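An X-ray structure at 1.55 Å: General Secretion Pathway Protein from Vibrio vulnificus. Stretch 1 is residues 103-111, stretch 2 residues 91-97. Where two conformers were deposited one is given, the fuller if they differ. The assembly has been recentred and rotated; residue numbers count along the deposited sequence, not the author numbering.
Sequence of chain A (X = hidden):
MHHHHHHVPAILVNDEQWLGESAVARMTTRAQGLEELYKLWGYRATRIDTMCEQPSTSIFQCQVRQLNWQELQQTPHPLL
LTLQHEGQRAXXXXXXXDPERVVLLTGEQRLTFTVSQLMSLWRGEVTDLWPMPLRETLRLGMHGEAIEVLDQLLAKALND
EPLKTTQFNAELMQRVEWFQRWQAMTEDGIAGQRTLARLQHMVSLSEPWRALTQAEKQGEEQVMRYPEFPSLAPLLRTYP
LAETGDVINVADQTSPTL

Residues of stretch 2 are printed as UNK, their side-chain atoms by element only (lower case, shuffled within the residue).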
ATOM      1  N   VAL A 103       0.137  11.413  11.124  1.00 20.93           N
ATOM      2  CA  VAL A 103      -1.303  11.252  11.438  1.00 21.44           C
ATOM      3  C   VAL A 103      -1.579   9.785  11.601  1.00 20.46           C
ATOM      4  O   VAL A 103      -1.269   8.957  10.750  1.00 20.11           O
ATOM      5  CB  VAL A 103      -2.222  11.864  10.345  1.00 21.59           C
ATOM      6  CG1 VAL A 103      -3.708  11.576  10.658  1.00 24.83           C
ATOM      7  CG2 VAL A 103      -1.891  13.348  10.300  1.00 22.76           C
ATOM      8  N   LEU A 104      -2.098   9.431  12.781  1.00 20.43           N
ATOM      9  CA  LEU A 104      -2.307   8.026  13.196  1.00 19.72           C
ATOM     10  C   LEU A 104      -3.802   7.731  13.338  1.00 22.89           C
ATOM     11  O   LEU A 104      -4.570   8.575  13.815  1.00 23.53           O
ATOM     12  CB  LEU A 104      -1.600   7.789  14.517  1.00 21.30           C
ATOM     13  CG  LEU A 104      -0.092   8.098  14.506  1.00 20.71           C
ATOM     14  CD1 LEU A 104       0.427   7.745  15.904  1.00 23.03           C
ATOM     15  CD2 LEU A 104       0.583   7.290  13.394  1.00 20.09           C
ATOM     16  N   LEU A 105      -4.193   6.525  12.967  1.00 20.83           N
ATOM     17  CA  LEU A 105      -5.585   6.003  13.158  1.00 20.73           C
ATOM     18  C   LEU A 105      -5.553   4.797  14.080  1.00 23.11           C
ATOM     19  O   LEU A 105      -4.864   3.831  13.807  1.00 21.28           O
ATOM     20  CB  LEU A 105      -6.216   5.662  11.808  1.00 20.27           C
ATOM     21  CG  LEU A 105      -6.148   6.734  10.736  1.00 22.12           C
ATOM     22  CD1 LEU A 105      -6.733   6.190   9.395  1.00 23.21           C
ATOM     23  CD2 LEU A 105      -7.008   7.936  11.129  1.00 26.09           C
ATOM     24  N   THR A 106      -6.328   4.845  15.176  1.00 22.78           N
ATOM     25  CA  THR A 106      -6.211   3.858  16.256  1.00 24.54           C
ATOM     26  C   THR A 106      -7.334   2.844  16.209  1.00 25.69           C
ATOM     27  O   THR A 106      -7.367   1.917  17.019  1.00 28.31           O
ATOM     28  CB  THR A 106      -6.239   4.518  17.663  1.00 26.33           C
ATOM     29  OG1 THR A 106      -7.622   4.980  17.873  1.00 26.08           O
ATOM     30  CG2 THR A 106      -5.295   5.678  17.820  1.00 28.13           C
ATOM     31  N   GLY A 107      -8.269   2.953  15.268  1.00 26.37           N
ATOM     32  CA  GLY A 107      -9.502   2.148  15.307  1.00 26.78           C
ATOM     33  C   GLY A 107     -10.676   2.905  16.000  1.00 27.21           C
ATOM     34  O   GLY A 107     -11.841   2.579  15.825  1.00 30.69           O
ATOM     35  N   GLU A 108     -10.304   3.952  16.730  1.00 26.55           N
ATOM     36  CA  GLU A 108     -11.289   4.831  17.397  1.00 28.27           C
ATOM     37  C   GLU A 108     -11.058   6.298  17.220  1.00 28.29           C
ATOM     38  O   GLU A 108     -12.025   7.063  17.239  1.00 29.37           O
ATOM     39  CB  GLU A 108     -11.366   4.479  18.877  1.00 30.69           C
ATOM     40  CG  GLU A 108     -12.246   3.185  18.989  1.00 39.95           C
ATOM     41  CD  GLU A 108     -13.683   3.235  18.341  1.00 50.66           C
ATOM     42  OE1 GLU A 108     -14.055   2.261  17.589  1.00 49.38           O
ATOM     43  OE2 GLU A 108     -14.438   4.218  18.594  1.00 55.56           O
ATOM     44  N   GLN A 109      -9.817   6.707  17.143  1.00 26.76           N
ATOM     45  CA  GLN A 109      -9.475   8.114  17.057  1.00 26.84           C
ATOM     46  C   GLN A 109      -8.479   8.412  15.949  1.00 26.65           C
ATOM     47  O   GLN A 109      -7.620   7.589  15.644  1.00 25.35           O
ATOM     48  CB  GLN A 109      -8.813   8.572  18.382  1.00 29.45           C
ATOM     49  CG  GLN A 109      -9.741   8.431  19.565  1.00 37.32           C
ATOM     50  CD  GLN A 109      -9.012   8.839  20.840  1.00 41.17           C
ATOM     51  OE1 GLN A 109      -8.560   9.983  20.985  1.00 45.66           O
ATOM     52  NE2 GLN A 109      -8.905   7.900  21.762  1.00 47.12           N
ATOM     53  N   ARG A 110      -8.598   9.592  15.369  1.00 26.00           N
ATOM     54  CA  ARG A 110      -7.490  10.168  14.616  1.00 26.21           C
ATOM     55  C   ARG A 110      -6.600  11.049  15.501  1.00 27.16           C
ATOM     56  O   ARG A 110      -7.077  12.058  16.072  1.00 30.14           O
ATOM     57  CB  ARG A 110      -8.089  10.971  13.462  1.00 27.15           C
ATOM     58  CG  ARG A 110      -7.070  11.603  12.559  1.00 28.77           C
ATOM     59  CD  ARG A 110      -7.843  12.569  11.544  1.00 37.29           C
ATOM     60  NE  ARG A 110      -7.084  12.944  10.339  0.50 33.94           N
ATOM     61  CZ  ARG A 110      -7.328  12.585   9.070  0.50 29.62           C
ATOM     62  NH1 ARG A 110      -8.349  11.798   8.696  0.50 28.76           N
ATOM     63  NH2 ARG A 110      -6.500  13.058   8.147  0.50 33.65           N
ATOM     64  N   LEU A 111      -5.334  10.662  15.632  1.00 25.88           N
ATOM     65  CA  LEU A 111      -4.306  11.371  16.441  1.00 28.07           C
ATOM     66  C   LEU A 111      -3.137  11.917  15.608  1.00 28.27           C
ATOM     67  O   LEU A 111      -2.751  11.342  14.601  1.00 27.74           O
ATOM     68  CB  LEU A 111      -3.647  10.414  17.472  1.00 29.63           C
ATOM     69  CG  LEU A 111      -4.667   9.616  18.286  1.00 35.28           C
ATOM     70  CD1 LEU A 111      -3.991   8.630  19.233  1.00 35.97           C
ATOM     71  CD2 LEU A 111      -5.613  10.518  19.008  1.00 40.81           C
ATOM     72  N   UNK A  91      -0.546  -1.526  17.909  1.00 21.86           N
ATOM     73  CA  UNK A  91      -0.457  -1.384  16.435  1.00 21.90           C
ATOM     74  C   UNK A  91      -1.340  -0.180  16.077  1.00 22.60           C
ATOM     75  O   UNK A  91      -2.428  -0.070  16.569  1.00 24.17           O
ATOM     76  c   UNK A  91      -0.169  -3.856  16.042  1.00 23.13           C
ATOM     77  c   UNK A  91       1.533  -6.028  16.618  1.00 26.35           C
ATOM     78  c   UNK A  91       0.925  -4.154  15.199  1.00 23.93           C
ATOM     79  c   UNK A  91      -1.032  -2.659  15.744  1.00 21.13           C
ATOM     80  c   UNK A  91       0.454  -5.697  17.483  1.00 24.74           C
ATOM     81  c   UNK A  91       1.792  -5.250  15.465  1.00 25.55           C
ATOM     82  c   UNK A  91      -0.390  -4.650  17.191  1.00 23.47           C
ATOM     83  o   UNK A  91       2.314  -7.094  16.951  1.00 34.31           O
ATOM     84  N   UNK A  92      -0.837   0.708  15.218  1.00 21.58           N
ATOM     85  CA  UNK A  92      -1.608   1.900  14.840  1.00 20.21           C
ATOM     86  C   UNK A  92      -1.398   2.157  13.334  1.00 19.59           C
ATOM     87  O   UNK A  92      -0.365   1.802  12.782  1.00 19.14           O
ATOM     88  c   UNK A  92       0.272   3.608  15.386  1.00 22.27           C
ATOM     89  c   UNK A  92      -1.172   3.127  15.712  1.00 24.13           C
ATOM     90  c   UNK A  92      -2.140   4.211  15.579  1.00 29.80           C
ATOM     91  N   UNK A  93      -2.439   2.625  12.658  1.00 18.91           N
ATOM     92  CA  UNK A  93      -2.313   2.936  11.245  1.00 18.42           C
ATOM     93  C   UNK A  93      -1.671   4.267  11.049  1.00 17.29           C
ATOM     94  O   UNK A  93      -2.107   5.277  11.626  1.00 19.67           O
ATOM     95  c   UNK A  93      -4.136   1.359  10.490  1.00 23.72           C
ATOM     96  c   UNK A  93      -3.568   3.424   9.090  1.00 20.94           C
ATOM     97  c   UNK A  93      -3.677   2.843  10.508  1.00 19.41           C
ATOM     98  N   UNK A  94      -0.619   4.299  10.209  1.00 17.73           N
ATOM     99  CA  UNK A  94      -0.045   5.597   9.778  1.00 17.71           C
ATOM    100  C   UNK A  94      -0.767   5.968   8.510  1.00 17.14           C
ATOM    101  O   UNK A  94      -0.686   5.277   7.483  1.00 18.81           O
ATOM    102  c   UNK A  94       1.476   5.419   9.491  1.00 19.46           C
ATOM    103  c   UNK A  94       2.161   6.649   8.863  1.00 20.52           C
ATOM    104  c   UNK A  94       2.263   7.734   9.847  1.00 22.66           C
ATOM    105  c   UNK A  94       3.584   6.238   8.412  1.00 26.73           C
ATOM    106  N   UNK A  95      -1.459   7.123   8.541  1.00 18.52           N
ATOM    107  CA  UNK A  95      -2.195   7.593   7.382  1.00 18.87           C
ATOM    108  C   UNK A  95      -1.359   8.525   6.597  1.00 21.43           C
ATOM    109  O   UNK A  95      -1.403   8.440   5.340  1.00 23.53           O
ATOM    110  c   UNK A  95      -4.381   8.975   6.777  1.00 22.19           C
ATOM    111  c   UNK A  95      -5.001   7.920   5.859  1.00 21.03           C
ATOM    112  c   UNK A  95      -3.539   8.313   7.847  1.00 17.81           C
ATOM    113  c   UNK A  95      -5.506   9.779   7.514  1.00 24.91           C
ATOM    114  N   UNK A  96      -0.706   9.504   7.242  1.00 21.85           N
ATOM    115  CA  UNK A  96       0.204  10.375   6.474  1.00 24.14           C
ATOM    116  C   UNK A  96       1.362  10.809   7.349  1.00 22.60           C
ATOM    117  O   UNK A  96       1.307  10.688   8.536  1.00 23.94           O
ATOM    118  o   UNK A  96      -3.264  13.552   6.187  1.00 42.62           O
ATOM    119  c   UNK A  96      -2.040  13.484   6.075  1.00 38.43           C
ATOM    120  c   UNK A  96      -0.487  11.553   5.875  1.00 27.95           C
ATOM    121  o   UNK A  96      -1.389  14.255   5.320  1.00 45.78           O
ATOM    122  c   UNK A  96      -1.220  12.386   6.848  1.00 29.52           C
ATOM    123  N   UNK A  97       2.373  11.335   6.702  1.00 23.80           N
ATOM    124  CA  UNK A  97       3.629  11.609   7.399  1.00 23.58           C
ATOM    125  C   UNK A  97       4.325  12.758   6.723  1.00 24.57           C
ATOM    126  O   UNK A  97       4.311  12.868   5.472  1.00 25.03           O
ATOM    127  c   UNK A  97       5.916  10.732   8.089  1.00 24.04           C
ATOM    128  c   UNK A  97       4.563  10.367   7.411  1.00 23.66           C
ATOM    129  c   UNK A  97       4.813   9.744   5.959  1.00 24.39           C
TER

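Position 91 is the first of the stretch, in a strand already under way. It has eight side-chain atoms: one carbon, then a six-carbon ring bearing one oxygen. CB of position 91 is 7.8 Å from Leu105 O, and the end of the side chain leads away from stretch 1, so it makes no contact there. A phenol ring means Tyr91.

Position 92 has three carbons, one carrying the other two, and no heteroatom. One branch carbon lies 3.8 Å from CB of Leu104 and 3.3 Å from the backbone O of Leu105. A fork at the first carbon, all carbon, is valine: Val92.

Position 93 repeats that pattern of three carbons forked at CB. Its CB sits 4.0 Å from CB of Leu105, and its backbone does more: its N donates to Leu105 O at 2.9 Å, and its O accepts from Leu105 N at 2.8 Å. This is Val93, in a hydrogen-bonded antiparallel pair with Leu105. The same O also takes a CA-H...O contact from CA of Leu104, at 3.2 Å.

Position 94 carries four carbons, forked at the second. One terminal carbon lies 3.9 Å from CD2 of Leu104, its non-hydrogen-bonded partner. The fork at the second carbon makes it leucine rather than isoleucine: Leu94.

Position 95 again has four carbons forked at the second. Its N gives a 2.9 Å hydrogen bond to Val103 O. The side chain points toward stretch 1, with a terminal carbon 4.0 Å from Val103 CG1 and CB 4.1 Å from Leu105 CD1. That terminal carbon also lies over one face of the Arg110 guanidinium, 3.5 Å from NH2. This is Leu95.

Position 96 shows three carbons, the third carrying two oxygens. Its backbone O accepts from Val103 N at 2.9 Å, while its second side-chain carbon packs 3.6 Å from Val103 CG2. One of the oxygens forms a long salt bridge with Arg110 NH2, 3.8 Å away, near the guanidinium plane. A carboxylate on a two-methylene arm is Glu96.

Position 97 has three carbons forked at the first. Its CB is 5.9 Å from N of Val103, too far for contact. This is Val97.

The contact works as an antiparallel ladder with one irregularity. Leu105 pairs with Val93 and Leu104 with Leu94, but Val103 pairs with Glu96, so the register slips by one: a beta bulge. Leu95, the extra residue, keeps its hydrogen bond and turns its side chain toward the partner strand, filling space beside Val103, Leu105 and Arg110. The design rule is economical: four backbone hydrogen bonds set the register, aliphatic side chains pack along it, and a distant charge pair borders the bulge.

Stretch 2 (91-97) YVVLLEV
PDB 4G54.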